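Local coordinates for hypothetical protein DR_0824 (Deinococcus radiodurans, PDB 2IMR) that deaminates aminodeoxyfutalosine to futalosine in menaquinone biosynthesis, using one zinc ion per subunit, and acts more weakly on adenosine and related nucleosides, at residues A[97-103]-A[149-155]; A[44-48]-A[90-94]. All coordinates share one frame; numbering follows the deposited sequence.

Interaction 1. Residues A[97-103]-A[149-155]. With ZN (zinc ion), chain B.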
loop_
_atom_site.group_PDB
_atom_site.type_symbol
_atom_site.label_atom_id
_atom_site.label_comp_id
_atom_site.label_asym_id
_atom_site.label_seq_id
_atom_site.Cartn_x
_atom_site.Cartn_y
_atom_site.Cartn_z
ATOM N N ASN A 97 -6.682 2.341 -1.295
ATOM C CA ASN A 97 -6.068 1.057 -0.989
ATOM C C ASN A 97 -4.727 1.187 -1.679
ATOM O O ASN A 97 -4.597 0.877 -2.869
ATOM C CB ASN A 97 -6.853 -0.100 -1.600
ATOM C CG ASN A 97 -6.374 -1.446 -1.091
ATOM O OD1 ASN A 97 -5.216 -1.588 -0.696
ATOM N ND2 ASN A 97 -7.251 -2.439 -1.113
ATOM N N ALA A 98 -3.741 1.656 -0.920
ATOM C CA ALA A 98 -2.399 1.923 -1.429
ATOM C C ALA A 98 -1.543 0.728 -1.815
ATOM O O ALA A 98 -0.465 0.900 -2.386
ATOM C CB ALA A 98 -1.644 2.803 -0.426
ATOM N N HIS A 99 -1.995 -0.476 -1.490
ATOM C CA HIS A 99 -1.239 -1.656 -1.875
ATOM C C HIS A 99 -2.071 -2.923 -1.885
ATOM O O HIS A 99 -2.603 -3.343 -0.856
ATOM C CB HIS A 99 -0.037 -1.888 -0.951
ATOM C CG HIS A 99 0.834 -3.030 -1.387
ATOM N ND1 HIS A 99 1.813 -2.895 -2.349
ATOM C CD2 HIS A 99 0.821 -4.341 -1.046
ATOM C CE1 HIS A 99 2.366 -4.072 -2.581
ATOM N NE2 HIS A 99 1.780 -4.968 -1.805
ATOM N N THR A 100 -2.173 -3.524 -3.063
ATOM C CA THR A 100 -2.872 -4.787 -3.221
ATOM C C THR A 100 -2.371 -5.455 -4.494
ATOM O O THR A 100 -1.583 -4.874 -5.251
ATOM C CB THR A 100 -4.414 -4.597 -3.307
ATOM O OG1 THR A 100 -5.048 -5.884 -3.324
ATOM C CG2 THR A 100 -4.799 -3.834 -4.564
ATOM N N HIS A 101 -2.798 -6.693 -4.704
ATOM C CA HIS A 101 -2.452 -7.440 -5.907
ATOM C C HIS A 101 -3.787 -7.983 -6.410
ATOM O O HIS A 101 -4.397 -8.814 -5.733
ATOM C CB HIS A 101 -1.540 -8.635 -5.597
ATOM C CG HIS A 101 -0.173 -8.268 -5.107
ATOM N ND1 HIS A 101 0.974 -8.593 -5.802
ATOM C CD2 HIS A 101 0.239 -7.680 -3.957
ATOM C CE1 HIS A 101 2.032 -8.227 -5.102
ATOM N NE2 HIS A 101 1.614 -7.671 -3.977
ATOM N N LEU A 102 -4.254 -7.509 -7.564
ATOM C CA LEU A 102 -5.517 -7.999 -8.115
ATOM C C LEU A 102 -5.267 -9.278 -8.911
ATOM O O LEU A 102 -6.196 -10.039 -9.199
ATOM C CB LEU A 102 -6.183 -6.935 -8.997
ATOM C CG LEU A 102 -6.563 -5.649 -8.252
ATOM C CD1 LEU A 102 -7.408 -4.772 -9.157
ATOM C CD2 LEU A 102 -7.353 -5.990 -6.985
ATOM N N ASP A 103 -4.006 -9.502 -9.274
ATOM C CA ASP A 103 -3.600 -10.718 -9.972
ATOM C C ASP A 103 -2.215 -11.061 -9.434
ATOM O O ASP A 103 -1.423 -10.167 -9.124
ATOM C CB ASP A 103 -3.574 -10.527 -11.508
ATOM C CG ASP A 103 -2.257 -9.954 -12.030
ATOM O OD1 ASP A 103 -1.979 -8.755 -11.805
ATOM O OD2 ASP A 103 -1.502 -10.709 -12.686
ATOM N N VAL A 149 -6.223 3.369 -5.923
ATOM C CA VAL A 149 -5.611 2.078 -5.642
ATOM C C VAL A 149 -4.161 2.034 -6.112
ATOM O O VAL A 149 -3.792 2.678 -7.096
ATOM C CB VAL A 149 -6.378 0.917 -6.327
ATOM C CG1 VAL A 149 -6.343 1.079 -7.840
ATOM C CG2 VAL A 149 -5.761 -0.425 -5.928
ATOM N N GLY A 150 -3.350 1.286 -5.366
ATOM C CA GLY A 150 -1.953 1.082 -5.697
ATOM C C GLY A 150 -1.904 -0.413 -5.949
ATOM O O GLY A 150 -1.790 -1.204 -5.014
ATOM N N ASP A 151 -2.016 -0.807 -7.211
ATOM C CA ASP A 151 -2.042 -2.223 -7.554
ATOM C C ASP A 151 -0.770 -2.769 -8.173
ATOM O O ASP A 151 -0.211 -2.182 -9.098
ATOM C CB ASP A 151 -3.214 -2.508 -8.503
ATOM C CG ASP A 151 -3.322 -3.975 -8.868
ATOM O OD1 ASP A 151 -3.330 -4.801 -7.940
ATOM O OD2 ASP A 151 -3.408 -4.307 -10.074
ATOM N N ILE A 152 -0.321 -3.902 -7.648
ATOM C CA ILE A 152 0.861 -4.563 -8.163
ATOM C C ILE A 152 0.346 -5.536 -9.218
ATOM O O ILE A 152 -0.518 -6.368 -8.932
ATOM C CB ILE A 152 1.598 -5.345 -7.062
ATOM C CG1 ILE A 152 1.941 -4.410 -5.894
ATOM C CG2 ILE A 152 2.865 -5.985 -7.638
ATOM C CD1 ILE A 152 2.702 -3.153 -6.301
ATOM N N VAL A 153 0.877 -5.424 -10.432
ATOM C CA VAL A 153 0.460 -6.266 -11.550
ATOM C C VAL A 153 1.538 -7.255 -11.968
ATOM O O VAL A 153 2.710 -6.892 -12.096
ATOM C CB VAL A 153 0.115 -5.405 -12.796
ATOM C CG1 VAL A 153 -0.336 -6.301 -13.939
ATOM C CG2 VAL A 153 -0.960 -4.393 -12.457
ATOM N N TRP A 154 1.135 -8.501 -12.196
ATOM C CA TRP A 154 2.068 -9.534 -12.622
ATOM C C TRP A 154 1.945 -9.846 -14.111
ATOM O O TRP A 154 2.890 -9.649 -14.878
ATOM C CB TRP A 154 1.852 -10.826 -11.828
ATOM C CG TRP A 154 2.719 -11.959 -12.325
ATOM C CD1 TRP A 154 2.431 -12.839 -13.335
ATOM C CD2 TRP A 154 4.044 -12.275 -11.883
ATOM N NE1 TRP A 154 3.502 -13.682 -13.548
ATOM C CE2 TRP A 154 4.504 -13.357 -12.670
ATOM C CE3 TRP A 154 4.889 -11.748 -10.898
ATOM C CZ2 TRP A 154 5.774 -13.921 -12.502
ATOM C CZ3 TRP A 154 6.153 -12.309 -10.730
ATOM C CH2 TRP A 154 6.581 -13.385 -11.528
ATOM N N ALA A 155 0.782 -10.336 -14.523
ATOM C CA ALA A 155 0.581 -10.699 -15.925
ATOM C C ALA A 155 0.408 -9.500 -16.846
ATOM O O ALA A 155 -0.419 -8.634 -16.598
ATOM C CB ALA A 155 -0.632 -11.631 -16.055
HETATM ZN ZN ZN B . 2.402 -6.968 -2.196
HETATM O O HOH W 1 -2.853 -6.782 -10.189
HETATM O O HOH W 2 2.265 -7.674 -0.554
#

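Interaction 2. Residues A[44-48]-A[90-94]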
loop_
_atom_site.group_PDB
_atom_site.type_symbol
_atom_site.label_atom_id
_atom_site.label_comp_id
_atom_site.label_asym_id
_atom_site.label_seq_id
_atom_site.Cartn_x
_atom_site.Cartn_y
_atom_site.Cartn_z
ATOM N N ASP A 44 -16.872 10.065 15.234
ATOM C CA ASP A 44 -15.741 10.007 16.148
ATOM C C ASP A 44 -14.525 10.643 15.510
ATOM O O ASP A 44 -13.735 11.305 16.182
ATOM C CB ASP A 44 -15.443 8.560 16.541
ATOM C CG ASP A 44 -16.602 7.910 17.267
ATOM O OD1 ASP A 44 -17.211 8.580 18.127
ATOM O OD2 ASP A 44 -16.903 6.731 16.990
ATOM N N VAL A 45 -14.374 10.439 14.208
ATOM C CA VAL A 45 -13.257 11.008 13.475
ATOM C C VAL A 45 -13.716 11.543 12.130
ATOM O O VAL A 45 -14.326 10.826 11.331
ATOM C CB VAL A 45 -12.139 9.969 13.227
ATOM C CG1 VAL A 45 -11.056 10.576 12.351
ATOM C CG2 VAL A 45 -11.552 9.513 14.548
ATOM N N LEU A 46 -13.416 12.813 11.889
ATOM C CA LEU A 46 -13.777 13.471 10.648
ATOM C C LEU A 46 -12.545 13.891 9.860
ATOM O O LEU A 46 -11.600 14.439 10.424
ATOM C CB LEU A 46 -14.613 14.718 10.943
ATOM C CG LEU A 46 -14.658 15.755 9.816
ATOM C CD1 LEU A 46 -15.558 15.263 8.701
ATOM C CD2 LEU A 46 -15.167 17.085 10.360
ATOM N N TYR A 47 -12.549 13.625 8.560
ATOM C CA TYR A 47 -11.446 14.051 7.712
ATOM C C TYR A 47 -12.042 14.741 6.492
ATOM O O TYR A 47 -12.774 14.127 5.716
ATOM C CB TYR A 47 -10.573 12.876 7.265
ATOM C CG TYR A 47 -9.375 13.356 6.475
ATOM C CD1 TYR A 47 -8.402 14.157 7.077
ATOM C CD2 TYR A 47 -9.256 13.089 5.112
ATOM C CE1 TYR A 47 -7.345 14.688 6.338
ATOM C CE2 TYR A 47 -8.202 13.616 4.365
ATOM C CZ TYR A 47 -7.253 14.417 4.987
ATOM O OH TYR A 47 -6.220 14.960 4.256
ATOM N N THR A 48 -11.723 16.024 6.333
ATOM C CA THR A 48 -12.242 16.825 5.227
ATOM C C THR A 48 -11.391 16.751 3.966
ATOM O O THR A 48 -10.220 16.369 4.013
ATOM C CB THR A 48 -12.369 18.297 5.649
ATOM O OG1 THR A 48 -11.083 18.795 6.036
ATOM C CG2 THR A 48 -13.314 18.427 6.830
ATOM N N VAL A 90 -16.517 7.056 11.483
ATOM C CA VAL A 90 -15.794 7.886 10.543
ATOM C C VAL A 90 -16.573 8.534 9.412
ATOM O O VAL A 90 -17.421 7.909 8.769
ATOM C CB VAL A 90 -14.640 7.073 9.892
ATOM C CG1 VAL A 90 -13.880 7.937 8.897
ATOM C CG2 VAL A 90 -13.711 6.529 10.978
ATOM N N ILE A 91 -16.269 9.806 9.184
ATOM C CA ILE A 91 -16.844 10.553 8.080
ATOM C C ILE A 91 -15.626 11.082 7.344
ATOM O O ILE A 91 -14.854 11.873 7.898
ATOM C CB ILE A 91 -17.712 11.742 8.535
ATOM C CG1 ILE A 91 -18.996 11.230 9.191
ATOM C CG2 ILE A 91 -18.048 12.606 7.333
ATOM C CD1 ILE A 91 -19.940 12.327 9.647
ATOM N N ALA A 92 -15.442 10.630 6.107
ATOM C CA ALA A 92 -14.299 11.045 5.303
ATOM C C ALA A 92 -14.417 10.516 3.883
ATOM O O ALA A 92 -15.220 9.622 3.609
ATOM C CB ALA A 92 -12.999 10.530 5.940
ATOM N N PRO A 93 -13.623 11.069 2.953
ATOM C CA PRO A 93 -13.688 10.596 1.572
ATOM C C PRO A 93 -13.365 9.104 1.572
ATOM O O PRO A 93 -12.781 8.599 2.535
ATOM C CB PRO A 93 -12.604 11.418 0.877
ATOM C CG PRO A 93 -12.608 12.702 1.659
ATOM C CD PRO A 93 -12.699 12.211 3.078
ATOM N N PRO A 94 -13.752 8.376 0.510
ATOM C CA PRO A 94 -13.450 6.943 0.479
ATOM C C PRO A 94 -11.938 6.744 0.571
ATOM O O PRO A 94 -11.174 7.450 -0.087
ATOM C CB PRO A 94 -14.026 6.496 -0.863
ATOM C CG PRO A 94 -13.970 7.743 -1.697
ATOM C CD PRO A 94 -14.424 8.798 -0.728
#

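Interaction 1. Residues A[97-103]-A[149-155]
I152 packs against one face of the H101 imidazole, its CB offset toward the rim and 3.6 Å from the centroid, a CH-pi contact. Its CG1 branch reaches the other histidine: with I152 CG1 anti to the carbonyl carbon (chi1 -56°), that atom comes within 3.4 Å of H99 CE1. The isoleucine thus touches both rings while their NE2 atoms bind zinc, each at 2.1 Å; H240 and a water complete the ligands seen here. Q238 accepts from H99 ND1, a second-shell bond that limits rotation of that ring. H99 and H101 form the HxH pair at the end of the first strand of the amidohydrolase TIM barrel, H99 at its corner, and 149-153 is the parallel strand beside it. The pairing runs from G150 N to N97 O, through T100 N to G150 O, and on to I152 N and T100 O, with a beta bulge between N97 and T100. Beyond it, D151 OD1 accepts from L102 N (2.9 Å) on the syn side, in a bent bond of 139°. D103 then reaches across with both oxygens: OD1 takes W154 N at 3.1 Å, while OD2 uses its syn lone pair for A155 N at 3.0 Å in an almost straight bond of 176°, where A155 is the N-cap residue of helix 156-163.

Interaction 2. Residues A[44-48]-A[90-94]
Y47 and A92 bring their CB atoms to 3.6 Å, and just beyond them P93 CD comes within 3.3 Å of Y47 O: this end of the contact is the close-packed one. The tyrosine ring and the proline cross at about a right angle, with Y47 CD2 4.1 Å from P93 CD. With CG anti to the backbone N (chi1 -176°), the Y47 ring extends toward helix 380-395, where it rests on V384, R385 and K389. Since P93 has no N-H to offer, the Y47 carbonyl is buried without a hydrogen-bond partner, approached instead by P93 CD and by a CA-H...O contact from A92. Upstream, two backbone bonds join the strands in parallel register: I91 N gives to V45 O at 3.1 Å, and Y47 N to I91 O at 3.0 Å, both fairly straight. On one face L46 CD1 reaches across to lie 3.9 Å from I91 CG2, the two side chains crossing obliquely, and V59 of strand 57-62 touches both of them. The pairing of V45 with V90 on the other face is looser: they are in register, yet V45 CB and V90 CG2 approach only to 4.4 Å. V384 covers the buried V45, whereas V90 is partly exposed and also meets W414. Before the strand, D44, likewise partly exposed, forms a salt bridge with R86 rather than meeting residues 90-94. Strand 53-54 flanks 45-47 on its other edge, antiparallel, so that 45-47 is the middle strand of a small mixed sheet, part of the composite beta domain that accompanies the TIM barrel in many amidohydrolases.

From the N terminus, the chain enters the small beta region first; 41 residues, rich in strand and including helix 72-78, separate 44-48 from 90-94, which closes interaction 2. The chain then leaves that sheet and within a few residues begins the barrel at 97-103. A second excursion of 45 residues, mainly helical, ends when 149-155 comes alongside and closes interaction 1, a beta-alpha-beta connection. The two loops follow in series, neither nested nor crossed, and their centres lie about 25 Å apart. The short link between 94 and 97 carries the chain from the small sheet to the zinc-bearing strand, joining the two parts covalently.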